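Local structure of putative glycyl-glycine endopeptidase lytM (3NYY) at residues 177-182 with 196-202; 142-146 with 173-178. The protein is probably a zinc-dependent endopeptidase of the M23 (LytM-like) family, whose members typically cut peptide bridges in bacterial cell walls. All coordinates share one frame. Residue numbers count along the deposited sequence, not the author numbering.

Contact 1: residues 177-182 with 196-202; sequences HLDSYA and LGYMGDS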
# COMPACT_ATOMS: atom_id res chain seq x y z
N HIS A 177 -0.13 2.41 16.58
CA HIS A 177 -1.59 2.52 16.38
C HIS A 177 -2.38 1.37 16.96
O HIS A 177 -3.55 1.18 16.57
CB HIS A 177 -1.94 2.77 14.91
CG HIS A 177 -1.18 3.89 14.30
ND1 HIS A 177 -1.25 5.17 14.80
CD2 HIS A 177 -0.26 3.92 13.31
CE1 HIS A 177 -0.42 5.95 14.12
NE2 HIS A 177 0.20 5.22 13.22
N LEU A 178 -1.78 0.64 17.91
CA LEU A 178 -2.41 -0.51 18.55
C LEU A 178 -3.73 -0.09 19.27
O LEU A 178 -3.84 1.02 19.84
CB LEU A 178 -1.48 -1.18 19.58
CG LEU A 178 -0.13 -1.69 19.04
CD1 LEU A 178 0.76 -2.15 20.25
CD2 LEU A 178 -0.36 -2.83 18.06
N ASP A 179 -4.66 -1.02 19.34
CA ASP A 179 -5.91 -0.79 20.07
C ASP A 179 -5.68 -1.09 21.54
O ASP A 179 -6.32 -0.50 22.44
CB ASP A 179 -7.02 -1.69 19.52
CG ASP A 179 -8.38 -1.38 20.13
OD1 ASP A 179 -8.84 -0.22 19.95
OD2 ASP A 179 -8.96 -2.29 20.79
N SER A 180 -4.79 -2.03 21.81
CA SER A 180 -4.48 -2.42 23.16
C SER A 180 -3.15 -3.14 23.20
O SER A 180 -2.63 -3.56 22.14
CB SER A 180 -5.57 -3.34 23.69
OG SER A 180 -5.51 -4.61 23.08
N TYR A 181 -2.62 -3.31 24.42
CA TYR A 181 -1.37 -4.01 24.66
C TYR A 181 -1.54 -5.39 25.29
O TYR A 181 -2.52 -5.65 26.04
CB TYR A 181 -0.53 -3.22 25.61
CG TYR A 181 -0.08 -1.85 25.14
CD1 TYR A 181 0.77 -1.70 24.08
CD2 TYR A 181 -0.43 -0.73 25.83
CE1 TYR A 181 1.21 -0.47 23.72
CE2 TYR A 181 0.01 0.53 25.47
CZ TYR A 181 0.84 0.67 24.40
OH TYR A 181 1.30 1.95 24.07
N ALA A 182 -0.55 -6.25 25.04
CA ALA A 182 -0.35 -7.47 25.80
C ALA A 182 0.12 -7.07 27.20
O ALA A 182 0.46 -5.89 27.43
CB ALA A 182 0.66 -8.35 25.09
N LEU A 196 2.30 -8.76 21.35
CA LEU A 196 2.56 -7.38 21.79
C LEU A 196 1.27 -6.58 22.02
O LEU A 196 1.28 -5.63 22.81
CB LEU A 196 3.44 -6.62 20.78
CG LEU A 196 4.84 -7.18 20.56
CD1 LEU A 196 5.65 -6.35 19.49
CD2 LEU A 196 5.63 -7.35 21.91
N GLY A 197 0.18 -6.93 21.33
CA GLY A 197 -1.08 -6.19 21.45
C GLY A 197 -1.94 -6.53 20.25
O GLY A 197 -1.71 -7.55 19.60
N TYR A 198 -2.96 -5.70 20.00
CA TYR A 198 -3.87 -5.90 18.88
C TYR A 198 -3.88 -4.69 18.02
O TYR A 198 -3.83 -3.54 18.51
CB TYR A 198 -5.31 -6.21 19.34
CG TYR A 198 -5.36 -7.57 20.00
CD1 TYR A 198 -5.01 -7.71 21.35
CD2 TYR A 198 -5.69 -8.70 19.27
CE1 TYR A 198 -5.03 -8.95 21.95
CE2 TYR A 198 -5.70 -9.95 19.88
CZ TYR A 198 -5.36 -10.07 21.20
OH TYR A 198 -5.38 -11.34 21.78
N MSE A 199 -3.91 -4.96 16.71
CA MSE A 199 -3.89 -3.92 15.68
C MSE A 199 -5.07 -2.96 15.90
O MSE A 199 -6.20 -3.40 16.13
CB MSE A 199 -4.01 -4.53 14.32
CG MSE A 199 -3.78 -3.56 13.19
SE MSE A 199 -4.24 -4.28 11.46
CE MSE A 199 -2.78 -5.44 11.28
N GLY A 200 -4.82 -1.65 15.82
CA GLY A 200 -5.88 -0.69 16.01
C GLY A 200 -5.87 0.49 15.05
O GLY A 200 -5.28 0.43 13.97
N ASP A 201 -6.56 1.55 15.48
CA ASP A 201 -6.60 2.81 14.78
C ASP A 201 -6.39 3.97 15.70
O ASP A 201 -6.96 5.05 15.51
CB ASP A 201 -7.90 2.93 13.98
CG ASP A 201 -9.17 2.84 14.83
OD1 ASP A 201 -9.10 2.87 16.10
OD2 ASP A 201 -10.27 2.74 14.21
N SER A 202 -5.55 3.75 16.71
CA SER A 202 -5.30 4.76 17.72
C SER A 202 -4.31 5.80 17.24
O SER A 202 -3.33 5.49 16.55
CB SER A 202 -4.83 4.11 19.02
OG SER A 202 -3.52 3.53 18.92
O HOH W 1 -7.81 1.48 18.12
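At His177 the chain turns a corner, with a positive phi of 72°, and the imidazole lies beside Ser202: His177 ND1 donates to Ser202 O (2.7 Å), while Ser202 N returns a longer and less certain hydrogen bond to His177 O (3.3 Å). The CA-to-CB bond of Leu178 points away from 196-202 and its side chain packs on Val142 and Ile163, yet its carbonyl accepts from the small hydroxyl of Ser202 (OG to Leu178 O, 2.7 Å), which also meets Trp161 N. Asp179 N donates to Tyr198 O (2.8 Å), and a water donates to Asp179 OD1 (water O to OD1, 2.7 Å) and accepts from Asp201 N (2.9 Å). From Ser180 the two strands pair antiparallel: Tyr198 N to Ser180 O (3.0 Å), then Ala182 N to Leu196 O (3.0 Å). Between these bonds Tyr181 faces Gly197 in a non-hydrogen-bonded pair, CA to CA 3.9 Å. Such closeness requires glycine, since a CB there would strike Ser180 O; one on Gly200 would hit Asp179 N. Because His177 ND1 carries the proton it donates, NE2 would be unprotonated in a neutral ring; in M23 relatives a corresponding histidine probably takes part in the active site.

Contact 2: residues 142-146 with 173-178; sequences VVSMT and FYYAHL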
# COMPACT_ATOMS: atom_id res chain seq x y z
N VAL A 142 -0.92 -8.61 17.03
CA VAL A 142 0.40 -8.13 16.61
C VAL A 142 1.39 -8.84 17.51
O VAL A 142 1.29 -8.79 18.74
CB VAL A 142 0.49 -6.60 16.72
CG1 VAL A 142 1.91 -6.15 16.44
CG2 VAL A 142 -0.54 -5.93 15.72
N VAL A 143 2.33 -9.56 16.88
CA VAL A 143 3.36 -10.30 17.57
C VAL A 143 4.73 -9.74 17.24
O VAL A 143 4.95 -9.09 16.21
CB VAL A 143 3.31 -11.79 17.23
CG1 VAL A 143 1.96 -12.37 17.61
CG2 VAL A 143 3.67 -12.06 15.76
N SER A 144 5.67 -9.97 18.14
CA SER A 144 7.01 -9.45 18.00
C SER A 144 7.73 -10.21 16.89
O SER A 144 7.78 -11.43 16.90
CB SER A 144 7.82 -9.64 19.28
OG SER A 144 9.08 -8.95 19.22
N MSE A 145 8.32 -9.47 15.98
CA MSE A 145 9.06 -10.10 14.88
C MSE A 145 10.34 -10.76 15.38
O MSE A 145 10.86 -11.66 14.72
CB MSE A 145 9.38 -9.04 13.82
CG MSE A 145 8.12 -8.51 13.10
SE MSE A 145 8.51 -7.01 11.94
CE MSE A 145 9.34 -7.96 10.52
N THR A 146 10.87 -10.25 16.49
CA THR A 146 12.19 -10.59 17.02
C THR A 146 12.14 -10.91 18.51
O THR A 146 11.19 -10.55 19.20
CB THR A 146 13.16 -9.38 16.87
OG1 THR A 146 12.77 -8.33 17.78
CG2 THR A 146 13.15 -8.82 15.40
N PHE A 173 12.52 -2.11 16.92
CA PHE A 173 11.31 -2.40 16.16
C PHE A 173 10.14 -1.67 16.80
O PHE A 173 9.87 -1.84 17.98
CB PHE A 173 11.08 -3.92 16.13
CG PHE A 173 12.02 -4.63 15.20
CD1 PHE A 173 13.36 -4.83 15.51
CD2 PHE A 173 11.55 -5.06 13.97
CE1 PHE A 173 14.22 -5.45 14.56
CE2 PHE A 173 12.36 -5.68 13.06
CZ PHE A 173 13.71 -5.87 13.35
N TYR A 174 9.45 -0.86 15.99
CA TYR A 174 8.43 0.06 16.45
C TYR A 174 7.09 -0.36 15.93
O TYR A 174 6.95 -0.50 14.73
CB TYR A 174 8.81 1.45 15.91
CG TYR A 174 7.84 2.59 16.16
CD1 TYR A 174 7.61 3.07 17.44
CD2 TYR A 174 7.18 3.21 15.11
CE1 TYR A 174 6.74 4.14 17.63
CE2 TYR A 174 6.35 4.28 15.32
CZ TYR A 174 6.13 4.74 16.58
OH TYR A 174 5.26 5.81 16.81
N TYR A 175 6.13 -0.55 16.84
CA TYR A 175 4.79 -1.05 16.50
C TYR A 175 3.80 -0.02 16.99
O TYR A 175 3.70 0.24 18.20
CB TYR A 175 4.51 -2.39 17.16
CG TYR A 175 5.52 -3.48 16.85
CD1 TYR A 175 6.75 -3.53 17.52
CD2 TYR A 175 5.21 -4.51 15.96
CE1 TYR A 175 7.68 -4.54 17.28
CE2 TYR A 175 6.12 -5.52 15.71
CZ TYR A 175 7.37 -5.53 16.35
OH TYR A 175 8.29 -6.55 16.02
N ALA A 176 3.03 0.57 16.08
CA ALA A 176 2.17 1.72 16.39
C ALA A 176 0.70 1.57 15.95
O ALA A 176 0.34 0.68 15.16
CB ALA A 176 2.77 3.02 15.79
N HIS A 177 -0.13 2.41 16.58
CA HIS A 177 -1.59 2.52 16.38
C HIS A 177 -2.38 1.37 16.96
O HIS A 177 -3.55 1.18 16.57
CB HIS A 177 -1.94 2.77 14.91
CG HIS A 177 -1.18 3.89 14.30
ND1 HIS A 177 -1.25 5.17 14.80
CD2 HIS A 177 -0.26 3.92 13.31
CE1 HIS A 177 -0.42 5.95 14.12
NE2 HIS A 177 0.20 5.22 13.22
N LEU A 178 -1.78 0.64 17.91
CA LEU A 178 -2.41 -0.51 18.55
C LEU A 178 -3.73 -0.09 19.27
O LEU A 178 -3.84 1.02 19.84
CB LEU A 178 -1.48 -1.18 19.58
CG LEU A 178 -0.13 -1.69 19.04
CD1 LEU A 178 0.76 -2.15 20.25
CD2 LEU A 178 -0.36 -2.83 18.06
O HOH W 2 10.29 -6.98 17.70
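Tyr175 gives up the most surface here, its flat ring filling the gap between the two segments (Val142 CA to Tyr175 CA 8.3 Å, Met145 CA to Phe173 CA 8.1 Å). Across it, Met145 N donates to Tyr175 OH (2.9 Å). A water joins the same oxygen at 2.6 Å and donates to Ser144 OG and Thr146 OG1, both at 2.8 Å, so tyrosine supplies both apolar bulk and a polar tip. Phe173, two residues earlier on the same strand face, meets purely apolar groups: Thr146 CG2 sits 3.8 Å from its ring centroid in a CH-pi contact, and the selenium of selenomethionine Met145 approaches obliquely, SE to Phe173 CD2 4.1 Å. Compact, branched Val142 fits between Tyr175 (CG1 to CD2, 3.7 Å) and Leu178 (CG2 to CD2, 3.9 Å). The result is a buried layer between strand 141-143, continued by its loop, and strand 172-178, bordered by Ile163 and Ile165 of strand 162-166 and by Leu219 and Ile221 of strand 216-225.

The two contacts, their centres about 9 Å apart, meet where the small three-stranded sheet covers the large antiparallel sheet of the M23 domain. Strand 195-198 of contact 1 pairs with strand 141-143 of contact 2 through a classic bulge, with probable hydrogen bonds from Leu196 N to Val142 O (2.8 Å) and from Val142 N to Gly197 O (2.9 Å). Leu196 also packs on the ring of contact 2, CD1 to Tyr175 CE1 3.5 Å. Strand 172-178 runs from the buried layer of contact 2 to the corner at His177 in contact 1, where the imidazole meets the ring of His216 and its side chain touches His218, the His-X-His pair that in M23 relatives belongs to the metal-dependent active site.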